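Local atomic coordinates of CS6 fimbrial subunit B, CS6 fimbrial subunit A (Escherichia coli, PDB entry 4B9G), a protein that is a pilin subunit of CS6, a colonization factor of enterotoxigenic E. coli that probably mediates adhesion, completed here by a fused CssA donor strand. Residues 19-24 with 39-44; 67-72 with 79-84; 50-55 with 134-139; 86-91 with 108-113; 43-48 with 101-106. One frame throughout, in Å; residues are numbered along the deposited sequence.

Contact 1 of 5, residues 19-24 with 39-44; sequences SAVRII and YTVEMT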
# COMPACT_ATOMS: atom_id res chain seq x y z
N SER A 19 14.15 -1.76 7.58
CA SER A 19 15.01 -2.50 6.68
C SER A 19 14.29 -3.65 5.95
O SER A 19 14.84 -4.22 5.03
CB SER A 19 16.24 -3.05 7.39
OG SER A 19 15.91 -3.95 8.41
N ALA A 20 13.08 -3.99 6.37
CA ALA A 20 12.39 -5.14 5.79
C ALA A 20 11.63 -4.83 4.51
O ALA A 20 11.36 -5.74 3.73
CB ALA A 20 11.44 -5.75 6.81
N VAL A 21 11.22 -3.61 4.28
CA VAL A 21 10.29 -3.14 3.28
C VAL A 21 10.91 -2.14 2.34
O VAL A 21 11.64 -1.25 2.76
CB VAL A 21 9.06 -2.50 3.96
CG1 VAL A 21 8.06 -2.05 3.01
CG2 VAL A 21 8.48 -3.36 4.98
N ARG A 22 10.60 -2.26 1.04
CA ARG A 22 10.95 -1.26 0.05
C ARG A 22 9.71 -0.90 -0.78
O ARG A 22 8.86 -1.75 -1.07
CB ARG A 22 12.07 -1.80 -0.86
CG ARG A 22 12.33 -1.15 -2.16
CD ARG A 22 13.59 -1.73 -2.72
NE ARG A 22 13.51 -2.83 -3.69
CZ ARG A 22 13.62 -2.68 -5.01
NH1 ARG A 22 13.70 -1.47 -5.56
NH2 ARG A 22 13.68 -3.76 -5.77
N ILE A 23 9.64 0.36 -1.20
CA ILE A 23 8.59 0.91 -2.05
C ILE A 23 9.21 1.25 -3.41
O ILE A 23 10.32 1.81 -3.48
CB ILE A 23 8.04 2.21 -1.46
CG1 ILE A 23 7.65 2.04 0.02
CG2 ILE A 23 6.91 2.74 -2.36
CD1 ILE A 23 6.55 1.04 0.28
N ILE A 24 8.49 0.92 -4.49
CA ILE A 24 8.93 1.17 -5.86
C ILE A 24 7.83 1.96 -6.59
O ILE A 24 6.82 1.39 -7.00
CB ILE A 24 9.24 -0.13 -6.64
CG1 ILE A 24 10.08 -1.11 -5.81
CG2 ILE A 24 9.93 0.21 -7.95
CD1 ILE A 24 10.37 -2.43 -6.50
N TYR A 39 2.31 2.04 -7.48
CA TYR A 39 3.58 1.71 -6.85
C TYR A 39 3.51 0.25 -6.45
O TYR A 39 2.42 -0.34 -6.40
CB TYR A 39 3.92 2.64 -5.67
CG TYR A 39 3.03 2.56 -4.45
CD1 TYR A 39 3.23 1.60 -3.48
CD2 TYR A 39 2.01 3.48 -4.24
CE1 TYR A 39 2.46 1.56 -2.32
CE2 TYR A 39 1.22 3.45 -3.09
CZ TYR A 39 1.46 2.50 -2.12
OH TYR A 39 0.74 2.43 -0.95
N THR A 40 4.67 -0.33 -6.14
CA THR A 40 4.71 -1.69 -5.62
C THR A 40 5.50 -1.68 -4.30
O THR A 40 6.21 -0.71 -3.96
CB THR A 40 5.24 -2.64 -6.63
OG1 THR A 40 4.42 -2.84 -7.77
CG2 THR A 40 6.59 -2.46 -6.89
N VAL A 41 5.33 -2.76 -3.55
CA VAL A 41 5.92 -2.94 -2.23
C VAL A 41 6.55 -4.33 -2.21
O VAL A 41 5.91 -5.31 -2.62
CB VAL A 41 4.84 -2.87 -1.13
CG1 VAL A 41 5.48 -2.99 0.26
CG2 VAL A 41 4.00 -1.61 -1.26
N GLU A 42 7.79 -4.42 -1.72
CA GLU A 42 8.47 -5.71 -1.57
C GLU A 42 8.98 -5.81 -0.14
O GLU A 42 9.50 -4.84 0.41
CB GLU A 42 9.61 -5.86 -2.59
CG GLU A 42 9.11 -5.66 -4.03
CD GLU A 42 10.04 -6.18 -5.12
OE1 GLU A 42 11.21 -6.46 -4.85
OE2 GLU A 42 9.59 -6.28 -6.27
N MET A 43 8.83 -6.99 0.46
CA MET A 43 9.32 -7.21 1.83
C MET A 43 9.71 -8.66 2.05
O MET A 43 9.18 -9.56 1.44
CB MET A 43 8.29 -6.80 2.87
CG MET A 43 7.02 -7.67 2.89
SD MET A 43 5.74 -7.16 4.12
CE MET A 43 5.14 -5.61 3.46
N THR A 44 10.69 -8.90 2.91
CA THR A 44 10.92 -10.28 3.38
C THR A 44 10.59 -10.29 4.86
O THR A 44 10.93 -9.41 5.57
CB THR A 44 12.36 -10.84 3.09
OG1 THR A 44 12.58 -10.90 1.69
CG2 THR A 44 12.56 -12.25 3.66
O HOH W 1 13.61 -7.60 3.15
O HOH W 2 13.03 -5.61 -3.25
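Strand 21-24 runs antiparallel to strand 39-44, held by paired backbone bonds between R22 and E42 and between I24 and T40; R22 N to E42 O, at 2.9 Å, lies nearly along the C=O axis. On the face of R22, I24, T40 and E42, the I24 side chain runs across its neighbours. Its CB sits 3.5 Å from T40 CG2. CG1, turned anti to the carbonyl carbon (chi1 -46°), stays near the same methyl. From there the chain extends (chi2 178°) and carries CD1 to 3.8 Å from T40 CG2 and 3.9 Å from E42 OE2. CD1 also lies 3.4 Å above the R22 guanidinium plane, toward its rim, so one methyl touches threonine, carboxylate and guanidinium alike. The R22 and E42 side chains run alongside each other, but their salt bridge is long, NH2 to OE1 3.8 Å. A water joins them more closely, donating to E42 OE1 at 2.6 Å and accepting from R22 NE. The other face carries V21, I23, V41 and M43, and V21 and I23 meet F154 and V156 of the fused CssA strand. The pairing is a β-hairpin flanking the donor strand of a donor-strand-complemented pilin fold.

Contact 2 of 5, residues 67-72 with 79-84; sequences IGKLVN and NMNYYI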
# COMPACT_ATOMS: atom_id res chain seq x y z
N ILE A 67 -9.50 1.99 0.82
CA ILE A 67 -9.08 2.87 -0.26
C ILE A 67 -8.21 3.99 0.30
O ILE A 67 -8.63 4.73 1.20
CB ILE A 67 -10.29 3.44 -0.99
CG1 ILE A 67 -11.19 2.30 -1.53
CG2 ILE A 67 -9.84 4.36 -2.12
CD1 ILE A 67 -10.53 1.31 -2.41
N GLY A 68 -6.99 4.12 -0.22
CA GLY A 68 -6.11 5.22 0.11
C GLY A 68 -6.06 6.24 -1.01
O GLY A 68 -6.59 6.04 -2.10
N LYS A 69 -5.39 7.36 -0.72
CA LYS A 69 -5.21 8.44 -1.68
C LYS A 69 -3.72 8.78 -1.86
O LYS A 69 -2.96 8.83 -0.88
CB LYS A 69 -5.92 9.71 -1.23
CG LYS A 69 -7.42 9.64 -1.32
CD LYS A 69 -8.03 10.98 -0.98
CE LYS A 69 -9.42 11.11 -1.58
NZ LYS A 69 -10.50 10.87 -0.60
N LEU A 70 -3.35 9.05 -3.11
CA LEU A 70 -2.09 9.73 -3.43
C LEU A 70 -2.49 11.12 -3.93
O LEU A 70 -3.26 11.26 -4.88
CB LEU A 70 -1.30 8.97 -4.49
CG LEU A 70 -0.94 7.53 -4.11
CD1 LEU A 70 -0.19 6.85 -5.24
CD2 LEU A 70 -0.14 7.46 -2.84
N VAL A 71 -2.02 12.15 -3.23
CA VAL A 71 -2.44 13.52 -3.46
C VAL A 71 -1.32 14.30 -4.17
O VAL A 71 -0.15 14.23 -3.77
CB VAL A 71 -2.81 14.21 -2.12
CG1 VAL A 71 -3.29 15.64 -2.37
CG2 VAL A 71 -3.88 13.40 -1.40
N ASN A 72 -1.69 15.03 -5.22
CA ASN A 72 -0.75 15.88 -5.93
C ASN A 72 -0.10 16.84 -4.93
O ASN A 72 -0.79 17.59 -4.22
CB ASN A 72 -1.54 16.63 -7.00
CG ASN A 72 -0.68 17.51 -7.86
OD1 ASN A 72 0.11 18.31 -7.36
ND2 ASN A 72 -0.84 17.41 -9.17
N ASN A 79 -6.25 14.03 -6.73
CA ASN A 79 -5.80 12.85 -6.01
C ASN A 79 -6.24 11.57 -6.72
O ASN A 79 -7.16 11.58 -7.55
CB ASN A 79 -6.31 12.90 -4.57
CG ASN A 79 -7.82 12.98 -4.49
OD1 ASN A 79 -8.52 12.11 -5.00
ND2 ASN A 79 -8.32 14.05 -3.91
N MET A 80 -5.53 10.50 -6.40
CA MET A 80 -5.77 9.17 -6.96
C MET A 80 -6.16 8.23 -5.83
O MET A 80 -5.46 8.13 -4.83
CB MET A 80 -4.49 8.66 -7.62
CG MET A 80 -3.97 9.56 -8.73
SD MET A 80 -2.43 8.89 -9.37
CE MET A 80 -2.06 10.08 -10.67
N ASN A 81 -7.25 7.50 -6.03
CA ASN A 81 -7.69 6.46 -5.11
C ASN A 81 -7.10 5.10 -5.49
O ASN A 81 -6.97 4.79 -6.68
CB ASN A 81 -9.21 6.33 -5.16
CG ASN A 81 -9.93 7.57 -4.72
OD1 ASN A 81 -9.49 8.27 -3.83
ND2 ASN A 81 -11.06 7.84 -5.34
N TYR A 82 -6.78 4.27 -4.49
CA TYR A 82 -6.20 2.97 -4.77
C TYR A 82 -6.43 2.00 -3.62
O TYR A 82 -6.72 2.42 -2.51
CB TYR A 82 -4.69 3.08 -5.06
CG TYR A 82 -3.85 3.38 -3.84
CD1 TYR A 82 -3.65 4.68 -3.39
CD2 TYR A 82 -3.23 2.35 -3.14
CE1 TYR A 82 -2.87 4.95 -2.28
CE2 TYR A 82 -2.43 2.61 -2.04
CZ TYR A 82 -2.24 3.90 -1.61
OH TYR A 82 -1.40 4.14 -0.54
N TYR A 83 -6.25 0.71 -3.90
CA TYR A 83 -6.22 -0.31 -2.87
C TYR A 83 -4.95 -1.17 -3.03
O TYR A 83 -4.31 -1.16 -4.10
CB TYR A 83 -7.46 -1.22 -2.89
CG TYR A 83 -7.62 -2.04 -4.13
CD1 TYR A 83 -7.04 -3.29 -4.24
CD2 TYR A 83 -8.34 -1.54 -5.21
CE1 TYR A 83 -7.20 -4.04 -5.40
CE2 TYR A 83 -8.51 -2.27 -6.36
CZ TYR A 83 -7.94 -3.51 -6.46
OH TYR A 83 -8.12 -4.27 -7.59
N ILE A 84 -4.62 -1.92 -1.99
CA ILE A 84 -3.45 -2.81 -2.01
C ILE A 84 -3.86 -4.25 -2.36
O ILE A 84 -4.75 -4.84 -1.73
CB ILE A 84 -2.75 -2.79 -0.61
CG1 ILE A 84 -2.16 -1.40 -0.34
CG2 ILE A 84 -1.70 -3.90 -0.50
CD1 ILE A 84 -0.92 -1.04 -1.15
O HOH W 3 -1.57 6.52 0.56
O HOH W 4 -10.87 7.92 -1.34
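A strongly twisted antiparallel β-hairpin joins 67-72 to 79-84, the strand directions lying 138° apart, and Y82, L70 and N79 bury the most surface of its residues. The Y82 ring leaves the backbone by the crowded position between N and the carbonyl carbon (chi1 72°), which swings it back over the partner strand. G68, with no side chain, places its CA over one face of the ring, while backbone bonds between G68 and Y82 run both ways beneath. L70 crosses the tyrosine at about a right angle, its CG 3.7 Å from Y82 CE1. Its CB faces M80, and its backbone exchanges two bonds with that residue, the shorter being M80 N to L70 O at 2.8 Å. L70 also packs on V156 and T158 of the fused CssA strand. N79 belongs to the other face. Its CB touches V71 CG2 at 4.0 Å, and its amide meets the K69 chain, with OD1 3.7 Å from K69 CE; that oxygen also has a weak hydrogen bond from E119 N. K69 runs alongside N81, and a water accepting from K69 NZ donates to N81 OD1 at 2.9 Å. The phenol end of Y82 is doubly held: Y82 OH is hydrogen-bonded to Y39 OH, and a water 2.6 Å from Y82 OH donates in turn to K69 O.

Contact 3 of 5, residues 50-55 with 134-139; sequences SAVKIV and LTVSFY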
# COMPACT_ATOMS: atom_id res chain seq x y z
N SER A 50 4.95 -13.18 12.68
CA SER A 50 3.89 -14.09 12.35
C SER A 50 2.80 -13.55 11.47
O SER A 50 2.14 -14.32 10.81
CB SER A 50 3.25 -14.71 13.60
OG SER A 50 4.17 -15.25 14.44
N ALA A 51 2.61 -12.24 11.48
CA ALA A 51 1.52 -11.63 10.71
C ALA A 51 1.90 -10.21 10.30
O ALA A 51 2.72 -9.55 10.95
CB ALA A 51 0.22 -11.63 11.50
N VAL A 52 1.27 -9.77 9.22
CA VAL A 52 1.48 -8.46 8.63
C VAL A 52 0.15 -7.77 8.37
O VAL A 52 -0.78 -8.40 7.91
CB VAL A 52 2.25 -8.59 7.28
CG1 VAL A 52 2.28 -7.26 6.51
CG2 VAL A 52 3.67 -9.11 7.54
N LYS A 53 0.05 -6.49 8.61
CA LYS A 53 -0.95 -5.54 8.17
C LYS A 53 -0.31 -4.59 7.17
O LYS A 53 0.78 -4.09 7.42
CB LYS A 53 -1.51 -4.74 9.32
CG LYS A 53 -2.52 -3.73 9.06
CD LYS A 53 -3.02 -3.01 10.26
CE LYS A 53 -4.10 -2.09 10.04
NZ LYS A 53 -4.42 -1.41 11.31
N ILE A 54 -1.01 -4.34 6.07
CA ILE A 54 -0.54 -3.40 5.05
C ILE A 54 -1.75 -2.65 4.50
O ILE A 54 -2.59 -3.24 3.83
CB ILE A 54 0.31 -4.13 3.97
CG1 ILE A 54 0.73 -3.14 2.89
CG2 ILE A 54 -0.39 -5.36 3.38
CD1 ILE A 54 1.74 -3.69 1.93
N VAL A 55 -1.89 -1.40 4.81
CA VAL A 55 -3.03 -0.58 4.57
C VAL A 55 -2.65 0.89 4.33
O VAL A 55 -1.82 1.41 5.05
CB VAL A 55 -4.07 -0.74 5.73
CG1 VAL A 55 -3.55 -0.19 6.93
CG2 VAL A 55 -5.31 -0.09 5.46
N LEU A 134 1.84 4.66 3.54
CA LEU A 134 1.35 3.29 3.63
C LEU A 134 1.75 2.76 5.01
O LEU A 134 2.93 2.75 5.35
CB LEU A 134 2.02 2.44 2.56
CG LEU A 134 1.65 0.96 2.58
CD1 LEU A 134 0.20 0.71 2.15
CD2 LEU A 134 2.62 0.20 1.71
N THR A 135 0.78 2.30 5.79
CA THR A 135 1.05 1.67 7.07
C THR A 135 1.38 0.20 6.86
O THR A 135 0.60 -0.55 6.26
CB THR A 135 -0.16 1.75 8.01
OG1 THR A 135 -0.51 3.12 8.23
CG2 THR A 135 0.12 1.02 9.32
N VAL A 136 2.54 -0.21 7.36
CA VAL A 136 2.89 -1.63 7.47
C VAL A 136 3.15 -1.91 8.94
O VAL A 136 3.87 -1.16 9.61
CB VAL A 136 4.13 -2.00 6.62
CG1 VAL A 136 4.44 -3.49 6.74
CG2 VAL A 136 3.95 -1.59 5.16
N SER A 137 2.54 -2.97 9.45
CA SER A 137 2.72 -3.39 10.83
C SER A 137 3.05 -4.88 10.87
O SER A 137 2.52 -5.68 10.09
CB SER A 137 1.47 -3.13 11.67
OG SER A 137 1.10 -1.76 11.58
N PHE A 138 3.95 -5.24 11.79
CA PHE A 138 4.38 -6.61 12.04
C PHE A 138 3.88 -7.04 13.42
O PHE A 138 3.91 -6.26 14.37
CB PHE A 138 5.91 -6.71 12.04
CG PHE A 138 6.57 -6.54 10.68
CD1 PHE A 138 5.87 -6.59 9.48
CD2 PHE A 138 7.94 -6.39 10.62
CE1 PHE A 138 6.54 -6.48 8.26
CE2 PHE A 138 8.61 -6.30 9.41
CZ PHE A 138 7.90 -6.35 8.23
N TYR A 139 3.47 -8.31 13.52
CA TYR A 139 2.89 -8.88 14.74
C TYR A 139 3.56 -10.20 15.08
O TYR A 139 4.00 -10.94 14.20
CB TYR A 139 1.39 -9.17 14.57
CG TYR A 139 0.59 -7.95 14.22
CD1 TYR A 139 0.54 -7.50 12.90
CD2 TYR A 139 -0.09 -7.22 15.19
CE1 TYR A 139 -0.16 -6.36 12.56
CE2 TYR A 139 -0.80 -6.06 14.84
CZ TYR A 139 -0.82 -5.64 13.52
OH TYR A 139 -1.51 -4.51 13.13
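Strands 51-55 and 134-139 run almost exactly antiparallel, 170° apart with axes 4.7 Å from each other, and reciprocal backbone bonds link K53 with S137 and V55 with T135. At the far end S50 and A51 both face Y139, a classic β bulge: S50 N donates to Y139 O at 2.9 Å, nearly along the C=O axis, whereas the A51 N bond to the same oxygen is weak. Y139 buries more of its surface than any other residue here. With CG anti to its carbonyl carbon (chi1 -59°), the ring lies beside the neighbouring strand and meets it edge-on, A51 O and K53 N both lying near the ring plane. K53 is fully extended from CG to NZ and passes obliquely across the phenol end, its CD 3.6 Å from Y139 OH. This pair forms part of a pilin β-sheet in which strand 51-56 is held between strands 128-142 and 101-102, while the other side of strand 128-142 takes up the CssA donor strand of the engineered fusion. On the face shared with Y139, T135 stands beside V55, with T135 CB 3.4 Å from V55 O. T135 OG1 is hydrogen-bonded to T57 and to N153 of the fused strand. The opposite face is apolar. V52 CG2 touches F138 CD1 at 3.9 Å, the two side chains pointing the same way. L134 forks at the end of the ladder: CD1 reaches over to V55 C at 3.6 Å, and CD2 rests 4.0 Å from I54 CG1.

Contact 4 of 5, residues 86-91 with 108-113; sequences KDSGAG and SYTFSA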
# COMPACT_ATOMS: atom_id res chain seq x y z
N LYS A 86 -2.17 -8.18 -2.93
CA LYS A 86 -0.98 -9.03 -2.76
C LYS A 86 -0.68 -9.74 -4.07
O LYS A 86 -1.56 -10.42 -4.61
CB LYS A 86 -1.21 -10.05 -1.65
CG LYS A 86 0.01 -10.91 -1.38
CD LYS A 86 -0.14 -11.84 -0.16
CE LYS A 86 -1.24 -12.88 -0.27
NZ LYS A 86 -0.93 -13.89 -1.30
N ASP A 87 0.56 -9.61 -4.54
CA ASP A 87 1.00 -10.26 -5.77
C ASP A 87 1.93 -11.46 -5.60
O ASP A 87 2.13 -12.21 -6.57
CB ASP A 87 1.59 -9.24 -6.74
CG ASP A 87 0.51 -8.36 -7.38
OD1 ASP A 87 -0.66 -8.77 -7.43
OD2 ASP A 87 0.84 -7.26 -7.85
N SER A 88 2.48 -11.68 -4.42
CA SER A 88 3.20 -12.93 -4.15
C SER A 88 3.39 -13.10 -2.66
O SER A 88 3.36 -12.14 -1.89
CB SER A 88 4.56 -13.00 -4.85
OG SER A 88 5.44 -12.06 -4.28
N GLY A 89 3.59 -14.35 -2.26
CA GLY A 89 3.81 -14.74 -0.87
C GLY A 89 2.59 -15.43 -0.28
O GLY A 89 1.46 -14.98 -0.47
N ALA A 90 2.77 -16.53 0.45
CA ALA A 90 1.64 -17.34 0.90
C ALA A 90 0.83 -16.70 2.03
O ALA A 90 1.41 -16.15 2.98
CB ALA A 90 2.14 -18.70 1.35
N GLY A 91 -0.49 -16.79 1.95
CA GLY A 91 -1.34 -16.39 3.06
C GLY A 91 -2.68 -15.81 2.64
O GLY A 91 -2.86 -15.41 1.48
N SER A 108 9.49 -14.03 0.98
CA SER A 108 9.27 -12.70 0.42
C SER A 108 7.81 -12.49 -0.04
O SER A 108 7.16 -13.42 -0.52
CB SER A 108 10.23 -12.47 -0.75
OG SER A 108 11.55 -12.22 -0.29
N TYR A 109 7.34 -11.26 0.12
CA TYR A 109 5.99 -10.85 -0.26
C TYR A 109 6.07 -9.62 -1.15
O TYR A 109 6.91 -8.73 -0.95
CB TYR A 109 5.13 -10.52 0.99
CG TYR A 109 4.76 -11.75 1.76
CD1 TYR A 109 5.70 -12.44 2.51
CD2 TYR A 109 3.48 -12.29 1.67
CE1 TYR A 109 5.37 -13.61 3.17
CE2 TYR A 109 3.15 -13.48 2.32
CZ TYR A 109 4.11 -14.15 3.05
OH TYR A 109 3.82 -15.34 3.68
N THR A 110 5.19 -9.55 -2.14
CA THR A 110 5.05 -8.37 -2.96
C THR A 110 3.60 -7.94 -3.01
O THR A 110 2.69 -8.78 -2.94
CB THR A 110 5.59 -8.55 -4.39
OG1 THR A 110 4.81 -9.53 -5.06
CG2 THR A 110 7.08 -8.94 -4.37
N PHE A 111 3.40 -6.63 -3.11
CA PHE A 111 2.07 -6.03 -3.16
C PHE A 111 2.10 -4.91 -4.20
O PHE A 111 3.17 -4.37 -4.52
CB PHE A 111 1.67 -5.43 -1.80
CG PHE A 111 1.70 -6.41 -0.65
CD1 PHE A 111 2.89 -6.70 0.01
CD2 PHE A 111 0.52 -7.02 -0.19
CE1 PHE A 111 2.91 -7.58 1.06
CE2 PHE A 111 0.54 -7.91 0.87
CZ PHE A 111 1.73 -8.18 1.51
N SER A 112 0.99 -4.51 -4.74
CA SER A 112 0.75 -3.49 -5.67
C SER A 112 -0.37 -2.54 -5.21
O SER A 112 -1.38 -3.00 -4.68
CB SER A 112 0.51 -4.05 -7.07
OG SER A 112 -0.54 -4.85 -6.97
N ALA A 113 -0.18 -1.24 -5.44
CA ALA A 113 -1.22 -0.23 -5.28
C ALA A 113 -1.97 -0.09 -6.59
O ALA A 113 -1.37 0.27 -7.61
CB ALA A 113 -0.58 1.11 -4.89
O HOH W 5 3.74 -6.33 -6.71
O HOH W 6 5.43 -17.29 1.36
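A classic β bulge sets the geometry where strand 86-88 meets strand 108-113: D87 and S88 both face T110, and T110 O accepts from both of their backbone nitrogens. The bond from D87 N is the shorter, 2.8 Å, and both donors stand above the carbonyl plane. The S88 and T110 hydroxyls meet tip to tip, OG to OG1 2.7 Å, each in the crowded position between its backbone N and carbonyl carbon. D87 also reaches S112, whose OG donates to D87 OD2 at 2.9 Å from above the carboxylate plane. Past the bulge the chain curls round Y109. G89 CA packs over one ring face in a CH-π contact, 3.8 Å from the ring centroid; its positive phi (107°) and the closeness of the ring both suit glycine. At the ring edge Y109 OH donates to A90 O at 2.6 Å, in the carbonyl plane and on a lone pair. On the face away from the S88 and T110 hydroxyls the K86 chain lies alongside Y109 and crosses F111 obliquely, K86 CB 3.7 Å from F111 CE2. Outside this shell, R85 forms a salt bridge with D87 OD1, probably steadying its charge, while K104 N donates to Y109 OH and F101 packs against K86, Y109 and F111. The K86 chain bends at its last two torsions and brings NZ back to its own turn, where it bonds G89 O at 2.8 Å, nearly along the C=O axis.

Contact 5 of 5, residues 43-48 with 101-106; sequences MTIPAG and FSVKEN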
# COMPACT_ATOMS: atom_id res chain seq x y z
N MET A 43 8.83 -6.99 0.46
CA MET A 43 9.32 -7.21 1.83
C MET A 43 9.71 -8.66 2.05
O MET A 43 9.18 -9.56 1.44
CB MET A 43 8.29 -6.80 2.87
CG MET A 43 7.02 -7.67 2.89
SD MET A 43 5.74 -7.16 4.12
CE MET A 43 5.14 -5.61 3.46
N THR A 44 10.69 -8.90 2.91
CA THR A 44 10.92 -10.28 3.38
C THR A 44 10.59 -10.29 4.86
O THR A 44 10.93 -9.41 5.57
CB THR A 44 12.36 -10.84 3.09
OG1 THR A 44 12.58 -10.90 1.69
CG2 THR A 44 12.56 -12.25 3.66
N ILE A 45 9.93 -11.31 5.31
CA ILE A 45 9.45 -11.35 6.68
C ILE A 45 10.60 -11.72 7.63
O ILE A 45 11.18 -12.80 7.50
CB ILE A 45 8.35 -12.42 6.75
CG1 ILE A 45 7.25 -12.14 5.71
CG2 ILE A 45 7.81 -12.50 8.16
CD1 ILE A 45 6.60 -10.77 5.76
N PRO A 46 10.90 -10.86 8.62
CA PRO A 46 11.96 -11.22 9.57
C PRO A 46 11.55 -12.37 10.46
O PRO A 46 10.38 -12.58 10.76
CB PRO A 46 12.11 -9.96 10.42
CG PRO A 46 11.52 -8.86 9.62
CD PRO A 46 10.42 -9.49 8.84
N ALA A 47 12.54 -13.12 10.94
CA ALA A 47 12.28 -14.17 11.92
C ALA A 47 11.57 -13.54 13.11
O ALA A 47 11.93 -12.45 13.55
CB ALA A 47 13.58 -14.83 12.35
N GLY A 48 10.54 -14.22 13.63
CA GLY A 48 9.79 -13.71 14.76
C GLY A 48 8.51 -12.98 14.38
O GLY A 48 7.71 -12.66 15.26
N PHE A 101 -2.72 -10.49 8.47
CA PHE A 101 -2.84 -11.86 8.00
C PHE A 101 -1.55 -12.60 8.30
O PHE A 101 -0.47 -12.02 8.35
CB PHE A 101 -3.21 -11.92 6.51
CG PHE A 101 -2.05 -11.64 5.56
CD1 PHE A 101 -1.54 -10.38 5.39
CD2 PHE A 101 -1.51 -12.68 4.80
CE1 PHE A 101 -0.49 -10.15 4.49
CE2 PHE A 101 -0.47 -12.46 3.91
CZ PHE A 101 0.04 -11.19 3.75
N SER A 102 -1.66 -13.91 8.51
CA SER A 102 -0.51 -14.73 8.87
C SER A 102 0.40 -14.98 7.66
O SER A 102 -0.07 -15.31 6.56
CB SER A 102 -0.98 -16.05 9.48
OG SER A 102 -1.69 -15.78 10.68
N VAL A 103 1.70 -14.84 7.90
CA VAL A 103 2.75 -14.93 6.88
C VAL A 103 3.78 -15.98 7.26
O VAL A 103 3.84 -16.43 8.40
CB VAL A 103 3.46 -13.57 6.66
CG1 VAL A 103 2.50 -12.55 6.07
CG2 VAL A 103 4.08 -13.05 7.93
N LYS A 104 4.62 -16.36 6.32
CA LYS A 104 5.73 -17.27 6.49
C LYS A 104 7.05 -16.53 6.66
O LYS A 104 7.47 -15.77 5.80
CB LYS A 104 5.83 -18.35 5.38
CG LYS A 104 4.62 -19.19 5.14
CD LYS A 104 4.79 -20.21 3.98
CE LYS A 104 3.61 -21.16 3.92
NZ LYS A 104 3.40 -22.07 5.01
N GLU A 105 7.70 -16.77 7.79
CA GLU A 105 8.96 -16.07 8.05
C GLU A 105 10.05 -16.46 7.04
O GLU A 105 10.04 -17.57 6.51
CB GLU A 105 9.44 -16.19 9.52
CG GLU A 105 9.66 -17.57 10.10
CD GLU A 105 10.31 -17.51 11.49
OE1 GLU A 105 9.76 -16.85 12.42
OE2 GLU A 105 11.39 -18.14 11.67
N ASN A 106 10.93 -15.50 6.76
CA ASN A 106 12.06 -15.71 5.86
C ASN A 106 11.64 -15.99 4.44
O ASN A 106 12.33 -16.67 3.68
CB ASN A 106 12.96 -16.81 6.37
CG ASN A 106 13.67 -16.43 7.63
OD1 ASN A 106 14.12 -15.29 7.77
ND2 ASN A 106 13.74 -17.35 8.57
O HOH W 7 14.19 -12.50 6.89
O HOH W 8 15.09 -12.83 9.54
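Two direct hydrogen bonds join the loops that follow strands 37-44 and 101-102, whose touching parts run roughly crosswise, 100° apart. N106 N donates to I45 O at 2.8 Å, in the carbonyl plane. G48 N points almost straight at E105 OE1, 3.0 Å away with an angle of 179° at the hydrogen, and meets the carboxylate from above its plane. E105 gets there with CG in the crowded position between N and the carbonyl carbon (chi1 57°) and an extended chain beyond it, so that its carboxylate lies against A47, OE2 4.0 Å from A47 CB. Water-mediated bonds centre on N106 OD1. One water donates both to it and to I45 O; a second donates to it and accepts from A47 N at 2.9 Å. The apolar contact is made by I45, the one buried residue among those that touch. Its CG2, anti to the backbone N, meets V103 CG2 at 3.8 Å. T44 adds CG2 at the outer side, beside the backbone carbon of N106. Further in, I45 and V103 both pack on Y109 and V52, so the pair lies between strands 108-119 and 51-56 at one end of the pilin β-fold. Separately, I45 CB lies against the carbonyl oxygen of K104, at 3.6 Å. An aliphatic pair, with I45 buried, is thus bordered by backbone-directed polar bonds: the chain amides of G48 and N106 find acceptors within the contact, and the glutamate charge is probably eased by that straight bond and by its exposed setting.

All five contacts lie in the CssB part and belong to the continuous β-strand network of the pilin's Ig-like fold. Contacts 1 and 2 are hairpins met in turn along the chain, about 18 Å apart between centres on opposite sides of the chain's centre, yet joined by the Y39-Y82 hydroxyl bond. Contact 4 continues strand 79-88 from contact 2 and pairs it with strand 108-119, itself the neighbour of strand 37-44 from contact 1. Contact 3 spans 78 intervening residues, enclosing contacts 2 and 4. Contact 5, its centre about 26 Å from that of contact 2, interleaves with contacts 3 and 4 in sequence and touches both. Strands from contacts 1 and 3 flank the fused donor strand.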